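Local coordinates for protein oxidoreductase (Thermotoga maritima, PDB 1ZH8) that probably catalyses NADP-dependent oxidation or reduction of an alcohol or carbonyl substrate, as a Gfo/Idh/MocA-family dehydrogenase with a Rossmann-fold domain, at residues 88-100 with 111-125. Numbering follows the deposited sequence.
Sequences LTLPVELNLPFIE and CEKPISTDVETGKKV. With NAP (NADP nicotinamide-adenine-dinucleotide phosphate), chain D.
The first torsions of Asn95 and Cys111 bring amide and thiol together: CG of Asn95 lies anti to its carbonyl carbon (chi1 -62°) and SG of Cys111 anti to its backbone N (chi1 -178°), which lays the thiol against the amide, SG 3.4 Å from Asn95 CG. From there Asn95 ND2 reaches into the turn 113-116 and donates to Ile115 O at 3.1 Å; the oxygen lies in the amide plane, whereas the N-H arrives from above the carbonyl plane. Exchanging Asn95 for an alanine would probably leave Ile115 O without this donor and open a gap beside the thiol. CD1 of Ile99 and of Leu88 also touch SG. Val92 sets CG2 against the backbone of Ser116 and the ring of Pro114, which follows a cis peptide. Farther along, the nearly parallel helices 95-100 and 119-125 pack through Leu96, whose CD2 meets Thr121 CG2 at 3.6 Å while CD1 lies on Lys124 CB and Val125. Asp118 N-caps the second helix, its OD1 gripped by both N and OG1 of Thr121. A water ties Val92 O and Leu96 N to Ser116 OG. At the strand ends, Glu112 N donates to Leu88 O (3.2 Å), continuing the parallel pairing of this beta-alpha-beta unit. Nearby, Leu90 O and Lys113 O accept from hydroxyls O3D and O2D of the nicotinamide ribose, and Glu112 OE1 takes a nearly straight bond from carboxamide N7N, while His34 engages OE2. Asn95's buried amide and the apolar contacts thus tie together two segments that both grip this ribose.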
loop_
_atom_site.group_PDB
_atom_site.type_symbol
_atom_site.label_atom_id
_atom_site.label_comp_id
_atom_site.label_asym_id
_atom_site.label_seq_id
_atom_site.Cartn_x
_atom_site.Cartn_y
_atom_site.Cartn_z
ATOM N N LEU A 88 21.606 23.248 16.155
ATOM C CA LEU A 88 21.723 22.009 16.903
ATOM C C LEU A 88 21.645 20.819 15.972
ATOM O O LEU A 88 20.616 20.599 15.309
ATOM C CB LEU A 88 20.659 21.910 17.999
ATOM C CG LEU A 88 20.349 23.172 18.809
ATOM C CD1 LEU A 88 19.141 22.990 19.766
ATOM C CD2 LEU A 88 21.580 23.647 19.559
ATOM N N THR A 89 22.742 20.067 15.901
ATOM C CA THR A 89 22.783 18.820 15.134
ATOM C C THR A 89 23.160 17.698 16.088
ATOM O O THR A 89 24.273 17.163 16.046
ATOM C CB THR A 89 23.793 18.910 13.971
ATOM O OG1 THR A 89 24.963 19.616 14.414
ATOM C CG2 THR A 89 23.173 19.682 12.800
ATOM N N LEU A 90 22.213 17.349 16.950
ATOM C CA LEU A 90 22.469 16.515 18.113
ATOM C C LEU A 90 21.630 15.259 18.081
ATOM O O LEU A 90 20.693 15.152 17.261
ATOM C CB LEU A 90 22.092 17.289 19.367
ATOM C CG LEU A 90 22.915 18.551 19.563
ATOM C CD1 LEU A 90 22.214 19.467 20.525
ATOM C CD2 LEU A 90 24.270 18.185 20.065
ATOM N N PRO A 91 21.950 14.305 18.982
ATOM C CA PRO A 91 21.018 13.229 19.268
ATOM C C PRO A 91 19.676 13.853 19.646
ATOM O O PRO A 91 19.616 14.772 20.473
ATOM C CB PRO A 91 21.647 12.533 20.489
ATOM C CG PRO A 91 23.106 12.793 20.358
ATOM C CD PRO A 91 23.200 14.179 19.753
ATOM N N VAL A 92 18.611 13.355 19.045
ATOM C CA VAL A 92 17.296 13.946 19.200
ATOM C C VAL A 92 16.845 14.097 20.686
ATOM O O VAL A 92 16.105 15.042 21.021
ATOM C CB VAL A 92 16.279 13.208 18.286
ATOM C CG1 VAL A 92 16.229 11.728 18.622
ATOM C CG2 VAL A 92 14.910 13.800 18.376
ATOM N N GLU A 93 17.334 13.228 21.575
ATOM C CA GLU A 93 17.035 13.340 23.021
ATOM C C GLU A 93 17.413 14.707 23.608
ATOM O O GLU A 93 16.880 15.102 24.656
ATOM C CB GLU A 93 17.709 12.212 23.840
ATOM C CG GLU A 93 19.222 12.331 23.936
ATOM C CD GLU A 93 19.910 11.051 24.390
ATOM O OE1 GLU A 93 19.978 10.803 25.622
ATOM O OE2 GLU A 93 20.411 10.299 23.522
ATOM N N LEU A 94 18.314 15.421 22.920
ATOM C CA LEU A 94 18.824 16.700 23.405
ATOM C C LEU A 94 18.084 17.930 22.900
ATOM O O LEU A 94 18.246 18.997 23.485
ATOM C CB LEU A 94 20.329 16.846 23.119
ATOM C CG LEU A 94 21.267 15.775 23.688
ATOM C CD1 LEU A 94 22.691 16.034 23.212
ATOM C CD2 LEU A 94 21.187 15.644 25.244
ATOM N N ASN A 95 17.291 17.802 21.834
ATOM C CA ASN A 95 16.571 18.959 21.276
ATOM C C ASN A 95 15.868 19.786 22.339
ATOM O O ASN A 95 16.230 20.960 22.544
ATOM C CB ASN A 95 15.583 18.557 20.170
ATOM C CG ASN A 95 16.277 17.908 18.968
ATOM O OD1 ASN A 95 17.508 17.789 18.931
ATOM N ND2 ASN A 95 15.487 17.485 17.978
ATOM N N LEU A 96 14.894 19.181 23.031
ATOM C CA LEU A 96 14.109 19.919 24.038
ATOM C C LEU A 96 14.989 20.693 25.044
ATOM O O LEU A 96 14.950 21.921 25.057
ATOM C CB LEU A 96 13.060 19.034 24.751
ATOM C CG LEU A 96 12.337 19.688 25.953
ATOM C CD1 LEU A 96 11.529 20.912 25.552
ATOM C CD2 LEU A 96 11.452 18.700 26.714
ATOM N N PRO A 97 15.789 19.992 25.873
ATOM C CA PRO A 97 16.528 20.784 26.878
ATOM C C PRO A 97 17.438 21.855 26.274
ATOM O O PRO A 97 17.577 22.926 26.868
ATOM C CB PRO A 97 17.345 19.732 27.659
ATOM C CG PRO A 97 17.357 18.522 26.799
ATOM C CD PRO A 97 16.070 18.544 26.002
ATOM N N PHE A 98 18.013 21.593 25.100
ATOM C CA PHE A 98 18.952 22.544 24.487
ATOM C C PHE A 98 18.244 23.755 23.865
ATOM O O PHE A 98 18.731 24.884 23.953
ATOM C CB PHE A 98 19.864 21.846 23.476
ATOM C CG PHE A 98 21.065 21.182 24.090
ATOM C CD1 PHE A 98 20.978 20.535 25.327
ATOM C CD2 PHE A 98 22.298 21.199 23.428
ATOM C CE1 PHE A 98 22.111 19.922 25.902
ATOM C CE2 PHE A 98 23.411 20.583 23.965
ATOM C CZ PHE A 98 23.332 19.945 25.207
ATOM N N ILE A 99 17.083 23.520 23.264
ATOM C CA ILE A 99 16.241 24.616 22.780
ATOM C C ILE A 99 15.870 25.521 23.955
ATOM O O ILE A 99 15.998 26.747 23.867
ATOM C CB ILE A 99 14.991 24.097 22.025
ATOM C CG1 ILE A 99 15.406 23.529 20.656
ATOM C CG2 ILE A 99 13.912 25.205 21.902
ATOM C CD1 ILE A 99 14.340 22.644 19.976
ATOM N N GLU A 100 15.455 24.913 25.061
ATOM C CA GLU A 100 15.078 25.685 26.242
ATOM C C GLU A 100 16.243 26.507 26.770
ATOM O O GLU A 100 16.052 27.659 27.179
ATOM C CB GLU A 100 14.531 24.796 27.369
ATOM C CG GLU A 100 13.860 25.618 28.475
ATOM C CD GLU A 100 13.147 24.782 29.516
ATOM O OE1 GLU A 100 13.058 23.546 29.346
ATOM O OE2 GLU A 100 12.672 25.364 30.517
ATOM N N CYS A 111 17.172 23.847 14.612
ATOM C CA CYS A 111 17.355 22.532 15.171
ATOM C C CYS A 111 16.889 21.486 14.203
ATOM O O CYS A 111 15.850 21.631 13.555
ATOM C CB CYS A 111 16.583 22.413 16.486
ATOM S SG CYS A 111 16.780 20.824 17.323
ATOM N N GLU A 112 17.667 20.424 14.118
ATOM C CA GLU A 112 17.397 19.341 13.194
ATOM C C GLU A 112 16.141 18.563 13.558
ATOM O O GLU A 112 15.733 18.519 14.720
ATOM C CB GLU A 112 18.608 18.396 13.090
ATOM C CG GLU A 112 19.572 18.768 11.987
ATOM C CD GLU A 112 18.962 18.576 10.600
ATOM O OE1 GLU A 112 17.850 18.002 10.498
ATOM O OE2 GLU A 112 19.568 19.024 9.611
ATOM N N LYS A 113 15.535 17.957 12.542
ATOM C CA LYS A 113 14.451 17.016 12.751
ATOM C C LYS A 113 15.046 15.741 13.336
ATOM O O LYS A 113 16.253 15.534 13.235
ATOM C CB LYS A 113 13.747 16.711 11.416
ATOM C CG LYS A 113 14.658 16.596 10.171
ATOM C CD LYS A 113 15.735 15.486 10.262
ATOM C CE LYS A 113 15.121 14.108 10.320
ATOM N NZ LYS A 113 16.101 13.051 10.604
ATOM N N PRO A 114 14.221 14.887 13.965
ATOM C CA PRO A 114 12.821 15.130 14.364
ATOM C C PRO A 114 12.744 16.210 15.437
ATOM O O PRO A 114 13.726 16.409 16.171
ATOM C CB PRO A 114 12.372 13.776 14.937
ATOM C CG PRO A 114 13.413 12.751 14.384
ATOM C CD PRO A 114 14.677 13.520 14.294
ATOM N N ILE A 115 11.598 16.896 15.529
ATOM C CA ILE A 115 11.396 17.882 16.567
ATOM C C ILE A 115 11.835 17.354 17.951
ATOM O O ILE A 115 12.537 18.055 18.675
ATOM C CB ILE A 115 9.953 18.433 16.583
ATOM C CG1 ILE A 115 9.835 19.617 17.550
ATOM C CG2 ILE A 115 8.943 17.345 16.918
ATOM C CD1 ILE A 115 8.403 20.157 17.720
ATOM N N SER A 116 11.441 16.131 18.305
ATOM C CA SER A 116 11.854 15.502 19.565
ATOM C C SER A 116 11.666 13.983 19.489
ATOM O O SER A 116 11.438 13.457 18.409
ATOM C CB SER A 116 11.098 16.072 20.761
ATOM O OG SER A 116 11.686 15.624 21.967
ATOM N N THR A 117 11.754 13.297 20.626
ATOM C CA THR A 117 11.813 11.848 20.648
ATOM C C THR A 117 10.439 11.232 20.459
ATOM O O THR A 117 10.320 10.064 20.067
ATOM C CB THR A 117 12.363 11.341 21.998
ATOM O OG1 THR A 117 11.579 11.915 23.051
ATOM C CG2 THR A 117 13.825 11.747 22.185
ATOM N N ASP A 118 9.412 12.022 20.759
ATOM C CA ASP A 118 8.006 11.610 20.691
ATOM C C ASP A 118 7.109 12.852 20.786
ATOM O O ASP A 118 7.585 13.962 21.066
ATOM C CB ASP A 118 7.665 10.631 21.831
ATOM C CG ASP A 118 8.144 11.132 23.176
ATOM O OD1 ASP A 118 7.544 12.089 23.684
ATOM O OD2 ASP A 118 9.148 10.603 23.710
ATOM N N VAL A 119 5.812 12.658 20.594
ATOM C CA VAL A 119 4.879 13.791 20.568
ATOM C C VAL A 119 4.687 14.505 21.913
ATOM O O VAL A 119 4.651 15.728 21.931
ATOM C CB VAL A 119 3.526 13.424 19.909
ATOM C CG1 VAL A 119 2.556 14.577 20.013
ATOM C CG2 VAL A 119 3.753 13.091 18.451
ATOM N N GLU A 120 4.567 13.781 23.027
ATOM C CA GLU A 120 4.485 14.490 24.317
ATOM C C GLU A 120 5.697 15.405 24.595
ATOM O O GLU A 120 5.535 16.508 25.127
ATOM C CB GLU A 120 4.176 13.554 25.511
ATOM C CG GLU A 120 5.262 12.551 25.908
ATOM C CD GLU A 120 4.959 11.802 27.215
ATOM O OE1 GLU A 120 4.040 12.202 27.957
ATOM O OE2 GLU A 120 5.658 10.809 27.500
ATOM N N THR A 121 6.888 14.980 24.186
ATOM C CA THR A 121 8.076 15.793 24.376
ATOM C C THR A 121 8.114 16.899 23.336
ATOM O O THR A 121 8.518 18.035 23.642
ATOM C CB THR A 121 9.370 14.959 24.301
ATOM O OG1 THR A 121 9.210 13.755 25.043
ATOM C CG2 THR A 121 10.504 15.708 24.921
ATOM N N GLY A 122 7.699 16.557 22.111
ATOM C CA GLY A 122 7.575 17.529 21.020
ATOM C C GLY A 122 6.697 18.711 21.406
ATOM O O GLY A 122 7.056 19.865 21.129
ATOM N N LYS A 123 5.564 18.437 22.067
ATOM C CA LYS A 123 4.630 19.490 22.484
ATOM C C LYS A 123 5.292 20.502 23.388
ATOM O O LYS A 123 4.874 21.653 23.414
ATOM C CB LYS A 123 3.432 18.934 23.222
ATOM C CG LYS A 123 2.301 18.407 22.390
ATOM C CD LYS A 123 1.368 17.631 23.343
ATOM C CE LYS A 123 0.342 16.805 22.599
ATOM N NZ LYS A 123 -0.645 16.184 23.546
ATOM N N LYS A 124 6.306 20.077 24.141
ATOM C CA LYS A 124 7.002 21.004 25.052
ATOM C C LYS A 124 7.903 21.953 24.254
ATOM O O LYS A 124 8.062 23.117 24.627
ATOM C CB LYS A 124 7.783 20.284 26.153
ATOM C CG LYS A 124 6.910 19.518 27.139
ATOM C CD LYS A 124 7.749 18.938 28.302
ATOM C CE LYS A 124 7.445 17.437 28.616
ATOM N NZ LYS A 124 6.355 17.212 29.642
ATOM N N VAL A 125 8.474 21.456 23.151
ATOM C CA VAL A 125 9.248 22.295 22.261
ATOM C C VAL A 125 8.309 23.349 21.674
ATOM O O VAL A 125 8.622 24.544 21.646
ATOM C CB VAL A 125 9.887 21.481 21.129
ATOM C CG1 VAL A 125 10.458 22.411 20.054
ATOM C CG2 VAL A 125 10.941 20.529 21.683
HETATM P PA NAP D . 25.945 12.200 14.839
HETATM O O1A NAP D . 26.973 11.998 13.785
HETATM O O2A NAP D . 26.017 11.213 15.928
HETATM O O5B NAP D . 26.051 13.714 15.356
HETATM C C5B NAP D . 25.719 14.037 16.687
HETATM C C4B NAP D . 26.795 14.961 17.224
HETATM O O4B NAP D . 26.399 15.498 18.480
HETATM C C3B NAP D . 28.109 14.228 17.464
HETATM O O3B NAP D . 29.108 15.150 17.139
HETATM C C2B NAP D . 28.052 13.990 18.963
HETATM O O2B NAP D . 29.187 13.649 19.752
HETATM C C1B NAP D . 27.451 15.304 19.413
HETATM N N9A NAP D . 26.938 15.209 20.777
HETATM C C8A NAP D . 26.395 14.110 21.406
HETATM N N7A NAP D . 26.038 14.477 22.657
HETATM C C5A NAP D . 26.352 15.789 22.828
HETATM C C6A NAP D . 26.217 16.669 23.893
HETATM N N6A NAP D . 25.705 16.264 25.043
HETATM N N1A NAP D . 26.615 17.974 23.762
HETATM C C2A NAP D . 27.168 18.401 22.579
HETATM N N3A NAP D . 27.314 17.536 21.525
HETATM C C4A NAP D . 26.911 16.256 21.649
HETATM O O3 NAP D . 24.497 12.094 14.171
HETATM P PN NAP D . 24.002 12.996 12.936
HETATM O O1N NAP D . 24.892 14.159 12.621
HETATM O O2N NAP D . 23.653 11.967 11.966
HETATM O O5D NAP D . 22.614 13.635 13.447
HETATM C C5D NAP D . 22.521 14.790 14.262
HETATM C C4D NAP D . 21.169 15.458 14.017
HETATM O O4D NAP D . 21.048 15.748 12.629
HETATM C C3D NAP D . 20.014 14.516 14.371
HETATM O O3D NAP D . 18.977 15.216 15.017
HETATM C C2D NAP D . 19.515 13.995 13.045
HETATM O O2D NAP D . 18.136 13.691 13.061
HETATM C C1D NAP D . 19.865 15.147 12.114
HETATM N N1N NAP D . 20.055 14.671 10.746
HETATM C C2N NAP D . 19.264 15.199 9.767
HETATM C C3N NAP D . 19.392 14.775 8.441
HETATM C C7N NAP D . 18.683 15.511 7.330
HETATM O O7N NAP D . 18.844 14.993 6.031
HETATM N N7N NAP D . 17.943 16.611 7.568
HETATM C C4N NAP D . 20.351 13.803 8.125
HETATM C C5N NAP D . 21.169 13.277 9.133
HETATM C C6N NAP D . 21.010 13.720 10.449
HETATM P P2B NAP D . 30.772 13.761 19.491
HETATM O O1X NAP D . 31.296 15.137 19.845
HETATM O O2X NAP D . 31.110 13.488 18.044
HETATM O O3X NAP D . 31.367 12.711 20.404
HETATM O O HOH W 1 14.206 16.347 22.626
#